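PDB 4YYC: putative trimethylamine methyltransferase from Rhizobium meliloti, which probably transfers methyl groups, perhaps using a methylamine such as trimethylamine as donor. Local coordinates for residues L59-I62 and E63-D67; G342-Q345 and L346-L350; K479-E482 and Q483-N486. All coordinates share one frame; numbering follows the deposited sequence. Where two conformers were deposited one is given.

Contact 1 (L59-I62 and E63-D67)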
# COMPACT_ATOMS: atom_id res chain seq x y z
N LEU A 59 22.23 6.75 6.51
CA LEU A 59 21.83 6.83 7.91
C LEU A 59 22.85 7.63 8.71
O LEU A 59 22.49 8.51 9.50
CB LEU A 59 21.68 5.45 8.52
CG LEU A 59 20.52 4.67 7.95
CD1 LEU A 59 20.70 3.17 8.18
CD2 LEU A 59 19.23 5.18 8.58
N GLN A 60 24.13 7.30 8.53
CA GLN A 60 25.19 8.07 9.18
C GLN A 60 25.18 9.55 8.83
O GLN A 60 25.46 10.40 9.65
CB GLN A 60 26.55 7.45 8.83
CG GLN A 60 26.78 6.15 9.57
CD GLN A 60 28.18 5.60 9.34
OE1 GLN A 60 29.13 6.35 9.21
NE2 GLN A 60 28.31 4.30 9.29
N LEU A 61 24.83 9.86 7.59
CA LEU A 61 24.75 11.24 7.14
C LEU A 61 23.68 12.02 7.88
O LEU A 61 23.92 13.12 8.36
CB LEU A 61 24.50 11.24 5.64
CG LEU A 61 24.29 12.59 4.97
CD1 LEU A 61 25.51 13.46 5.14
CD2 LEU A 61 24.04 12.33 3.47
N ILE A 62 22.49 11.43 7.94
CA ILE A 62 21.37 12.06 8.66
C ILE A 62 21.71 12.20 10.14
O ILE A 62 21.46 13.24 10.73
CB ILE A 62 20.06 11.30 8.47
CG1 ILE A 62 19.67 11.21 6.98
CG2 ILE A 62 18.94 11.96 9.26
CD1 ILE A 62 19.52 12.55 6.29
N GLU A 63 22.28 11.17 10.75
CA GLU A 63 22.64 11.21 12.17
C GLU A 63 23.69 12.31 12.45
O GLU A 63 23.56 13.09 13.38
CB GLU A 63 23.12 9.82 12.63
CG GLU A 63 21.98 8.80 12.69
CD GLU A 63 22.41 7.36 12.84
OE1 GLU A 63 23.54 7.00 12.46
OE2 GLU A 63 21.57 6.54 13.26
N ARG A 64 24.69 12.41 11.59
CA ARG A 64 25.71 13.42 11.73
C ARG A 64 25.11 14.83 11.59
O ARG A 64 25.39 15.73 12.39
CB ARG A 64 26.77 13.20 10.64
CG ARG A 64 28.05 13.94 10.80
CD ARG A 64 29.14 13.30 9.95
NE ARG A 64 28.76 13.07 8.56
CZ ARG A 64 28.69 11.89 7.94
NH1 ARG A 64 28.98 10.73 8.53
NH2 ARG A 64 28.33 11.87 6.67
N ASN A 65 24.27 15.00 10.58
CA ASN A 65 23.63 16.29 10.35
C ASN A 65 22.69 16.69 11.49
O ASN A 65 22.61 17.88 11.83
CB ASN A 65 22.89 16.29 8.99
CG ASN A 65 23.84 16.35 7.81
OD1 ASN A 65 25.06 16.40 7.97
ND2 ASN A 65 23.27 16.36 6.58
N ALA A 66 21.99 15.73 12.08
CA ALA A 66 21.17 16.07 13.24
C ALA A 66 21.98 16.53 14.43
O ALA A 66 21.58 17.43 15.13
CB ALA A 66 20.26 14.91 13.61
N ASP A 67 23.15 15.94 14.63
CA ASP A 67 24.01 16.41 15.72
C ASP A 67 24.53 17.82 15.46
O ASP A 67 24.65 18.60 16.39
CB ASP A 67 25.19 15.49 15.91
CG ASP A 67 24.80 14.12 16.42
OD1 ASP A 67 23.74 13.93 17.05
OD2 ASP A 67 25.62 13.23 16.18
O HOH W 1 29.35 9.04 10.58
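L61 meets both R64 and N65 across one turn of helix 56-73, a plain example of how an alpha-helix couples residues three and four places apart. Backbone bonds supply the frame: E63, R64, N65 and A66 donate to the carbonyls of L59, Q60, L61 and I62, and the R64 N to Q60 O distance of 2.9 Å is representative of all four.

Van der Waals packing comes next. With its CG anti to the backbone N (chi1 175°), L61 leans along the helix, and its CD1 lies 3.6 Å from R64 NH2 while also reaching the amide of N65. On the inner side the packing is apolar: L59 and I62 rest against L346 of helix 334-350, and I62 also meets L290 of helix 286-307.

Charged and polar ends mostly find their strongest partners elsewhere. E63 OE2 forms a salt bridge with R349 NE, N65 ND2 donates to Q431 OE1 of the second subunit, and Q60 NE2 donates to E56 OE2. The helix thus faces the body of its own chain on one flank and the partner subunit on another.

R64 instead reaches Q60 through a water. Its CG stands anti to the backbone N (chi1 -167°), and a bend at chi3 folds the guanidinium back along the helix, with Q60 O 3.7 Å above one face and displaced toward the rim. The water donates to Q60 OE1 at 3.0 Å and accepts a weak bond from R64 NH1 at 2.7 Å, in the plane of the guanidinium at its edge.

Contact 2 (G342-Q345 and L346-L350)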
# COMPACT_ATOMS: atom_id res chain seq x y z
N GLY A 342 12.38 5.98 6.56
CA GLY A 342 13.67 6.39 7.01
C GLY A 342 13.69 6.66 8.51
O GLY A 342 14.64 6.28 9.24
N ALA A 343 12.65 7.30 8.99
CA ALA A 343 12.59 7.65 10.41
C ALA A 343 12.54 6.37 11.25
O ALA A 343 13.13 6.27 12.34
CB ALA A 343 11.39 8.55 10.69
N ALA A 344 11.84 5.36 10.78
CA ALA A 344 11.82 4.06 11.48
C ALA A 344 13.21 3.45 11.62
O ALA A 344 13.57 2.91 12.68
CB ALA A 344 10.89 3.09 10.77
N GLN A 345 14.01 3.54 10.56
CA GLN A 345 15.37 3.10 10.61
C GLN A 345 16.15 3.86 11.67
O GLN A 345 16.89 3.24 12.46
CB GLN A 345 16.08 3.26 9.26
CG GLN A 345 15.49 2.40 8.17
CD GLN A 345 16.23 2.54 6.85
OE1 GLN A 345 15.73 3.19 5.91
NE2 GLN A 345 17.42 2.00 6.80
N LEU A 346 15.99 5.17 11.69
CA LEU A 346 16.71 6.02 12.69
C LEU A 346 16.26 5.72 14.10
O LEU A 346 17.07 5.74 15.04
CB LEU A 346 16.51 7.48 12.37
CG LEU A 346 17.17 7.91 11.05
CD1 LEU A 346 16.59 9.27 10.67
CD2 LEU A 346 18.68 7.90 11.11
N ALA A 347 14.97 5.43 14.27
CA ALA A 347 14.43 5.05 15.59
C ALA A 347 14.99 3.74 16.12
O ALA A 347 15.37 3.62 17.31
CB ALA A 347 12.91 5.02 15.53
N ARG A 348 15.11 2.76 15.24
CA ARG A 348 15.67 1.44 15.66
C ARG A 348 17.11 1.63 16.08
O ARG A 348 17.56 1.04 17.07
CB ARG A 348 15.53 0.39 14.56
CG ARG A 348 14.11 -0.16 14.39
CD ARG A 348 14.07 -1.30 13.38
NE ARG A 348 14.24 -0.89 11.99
CZ ARG A 348 13.27 -0.43 11.20
NH1 ARG A 348 12.03 -0.30 11.63
NH2 ARG A 348 13.57 -0.08 9.95
N ARG A 349 17.85 2.47 15.36
CA ARG A 349 19.25 2.71 15.68
C ARG A 349 19.42 3.52 16.95
O ARG A 349 20.37 3.26 17.73
CB ARG A 349 19.97 3.39 14.52
CG ARG A 349 20.12 2.51 13.29
CD ARG A 349 20.34 3.34 12.07
NE ARG A 349 21.62 4.04 12.03
CZ ARG A 349 22.74 3.52 11.51
NH1 ARG A 349 22.77 2.28 11.00
NH2 ARG A 349 23.83 4.26 11.49
N LEU A 350 18.48 4.41 17.23
CA LEU A 350 18.45 5.15 18.49
C LEU A 350 18.05 4.27 19.67
O LEU A 350 18.51 4.51 20.79
CB LEU A 350 17.57 6.38 18.35
CG LEU A 350 17.52 7.31 19.56
CD1 LEU A 350 18.88 7.77 20.04
CD2 LEU A 350 16.68 8.51 19.18
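G342, A343, A344 and Q345 accept in turn from the amides of L346, A347, R348 and R349, the regular i to i+4 pattern of helix 334-350, the helix that connects the parallel strands 313-322 and 354-355 in a beta-alpha-beta crossover. The four bonds range from 2.8 Å (A347 N to A343 O) to 3.2 Å (R349 N to Q345 O).

Among the side chains, R348 folds its guanidinium back over the preceding turn. A bend at chi3 (-73°) lays the group flat there, so that A344 O sits 3.6 Å from the guanidinium plane and beneath its centre. The two terminal nitrogens then touch carbon: R348 NH1 lies 3.7 Å from A344 CB, and R348 NH2 lies 3.6 Å from Q345 CG. The planes of the Q345 amide and the R348 guanidinium are nearly parallel, 14° apart, yet the two groups are not bonded to each other. R348 NH1 donates to A384 O, whereas Q345 OE1 accepts from the amides of both V53 and L54.

A343 and A347 present small methyls to F354, and A347 also touches F315, so the helix lies close on the strands it connects. Besides its salt bridge to E63, R349 pairs through NH1 with E56 OE1. The chemistry implies a division of labour: the turn is held by backbone bonds and aliphatic stems, the carbonyl of A344 is likely to be further polarised by the guanidinium lying over it, and the polar ends fasten the helix to neighbouring parts of the chain.

Contact 3 (K479-E482 and Q483-N486)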
# COMPACT_ATOMS: atom_id res chain seq x y z
N LYS A 479 -24.68 -0.74 -3.67
CA LYS A 479 -24.11 -0.07 -2.49
C LYS A 479 -22.60 0.12 -2.56
O LYS A 479 -21.85 -0.81 -2.90
CB LYS A 479 -24.45 -0.85 -1.23
CG LYS A 479 -25.92 -0.92 -0.88
CD LYS A 479 -26.18 -1.74 0.33
CE LYS A 479 -27.67 -1.69 0.66
NZ LYS A 479 -28.00 -2.46 1.87
N ARG A 480 -22.17 1.31 -2.18
CA ARG A 480 -20.76 1.57 -1.97
C ARG A 480 -20.37 1.04 -0.58
O ARG A 480 -21.20 0.85 0.31
CB ARG A 480 -20.49 3.05 -2.11
CG ARG A 480 -20.77 3.54 -3.50
CD ARG A 480 -20.79 5.05 -3.54
NE ARG A 480 -19.54 5.63 -3.08
CZ ARG A 480 -18.47 5.85 -3.83
NH1 ARG A 480 -17.40 6.38 -3.29
NH2 ARG A 480 -18.46 5.55 -5.12
N ILE A 481 -19.10 0.79 -0.39
CA ILE A 481 -18.62 0.19 0.84
C ILE A 481 -18.99 1.02 2.08
O ILE A 481 -19.29 0.43 3.11
CB ILE A 481 -17.12 -0.12 0.78
CG1 ILE A 481 -16.70 -0.95 2.02
CG2 ILE A 481 -16.27 1.16 0.64
CD1 ILE A 481 -15.29 -1.52 1.92
N GLU A 482 -19.02 2.33 1.95
CA GLU A 482 -19.32 3.16 3.13
C GLU A 482 -20.75 2.97 3.60
O GLU A 482 -21.02 3.14 4.79
CB GLU A 482 -18.94 4.60 2.94
CG GLU A 482 -19.76 5.34 1.91
CD GLU A 482 -19.10 5.32 0.53
OE1 GLU A 482 -18.42 4.33 0.23
OE2 GLU A 482 -19.31 6.27 -0.25
N GLN A 483 -21.66 2.58 2.70
CA GLN A 483 -23.04 2.28 3.09
C GLN A 483 -23.07 0.99 3.92
O GLN A 483 -23.78 0.92 4.94
CB GLN A 483 -23.96 2.17 1.86
CG GLN A 483 -24.15 3.46 1.07
CD GLN A 483 -24.86 3.21 -0.25
OE1 GLN A 483 -24.25 3.07 -1.30
NE2 GLN A 483 -26.17 3.11 -0.18
N ARG A 484 -22.33 -0.03 3.47
CA ARG A 484 -22.22 -1.24 4.26
C ARG A 484 -21.51 -0.97 5.62
O ARG A 484 -21.85 -1.59 6.64
CB ARG A 484 -21.58 -2.38 3.45
CG ARG A 484 -22.36 -2.80 2.20
CD ARG A 484 -21.80 -4.09 1.58
NE ARG A 484 -20.45 -3.86 1.05
CZ ARG A 484 -20.12 -3.17 -0.03
NH1 ARG A 484 -21.03 -2.68 -0.87
NH2 ARG A 484 -18.85 -2.99 -0.29
N ALA A 485 -20.52 -0.09 5.59
CA ALA A 485 -19.82 0.32 6.84
C ALA A 485 -20.75 0.99 7.82
O ALA A 485 -20.68 0.73 9.03
CB ALA A 485 -18.66 1.22 6.51
N ASN A 486 -21.62 1.85 7.31
CA ASN A 486 -22.65 2.49 8.13
C ASN A 486 -23.52 1.44 8.85
O ASN A 486 -23.71 1.47 10.10
CB ASN A 486 -23.50 3.40 7.25
CG ASN A 486 -24.43 4.28 8.06
OD1 ASN A 486 -25.40 3.79 8.64
ND2 ASN A 486 -24.17 5.56 8.05
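K479 meets R484 through its carbonyl: a bend at chi3 (-66°) brings the R484 guanidinium back so that R484 NH1 gives K479 O a weak bond of 2.9 Å, bent at 129°, with the oxygen in the guanidinium plane at its edge. W473 NE1 donates to the same oxygen. R480, the N-cap of helix 481-495, donates from its N to Q483 OE1 at 2.9 Å, from above the amide plane; this is the N3 side-chain half of a capping box. R480 O accepts from Q483 N at 3.0 Å. A nearly straight salt bridge (176°) joins R480 NE to E482 OE2 at 2.9 Å, and E482 OE2 also pairs with R480 NH2 of the second subunit. I481 CB lies 3.5 Å from R484 NH2, the side chains crossing at about a right angle. Since R484 NE also donates to L464 O, an alanine in place of R484 would probably cost L464 O and K479 O a donor each and remove the cover R484 gives I481. The helix start lies against helix 404-420, where I481 and A485 pack on I409 and N486 ND2 bonds to E405, while N486 ND2 also reaches L149 O, just past strand 145-147.

Overall arrangement
From the N terminus the chain passes through contact 1, contact 2 and contact 3 in series; none nests within or crosses another. Contacts 1 and 2 lie within continuous helix and contact 3 at the start of one; none closes a long loop, so the general lesson lies in what surrounds the turns. Contacts 1 and 2, far apart in sequence, touch in space, with centres about 11 Å apart, and so tie helix 56-73 to helix 334-350 beside the parallel strands of the central sheet. Contact 3, on the opposite side of the chain's centre and about 38 Å from contact 2 between centres, joins the start of helix 481-495 to helix 404-420. Contacts 1 and 3 both touch the second subunit.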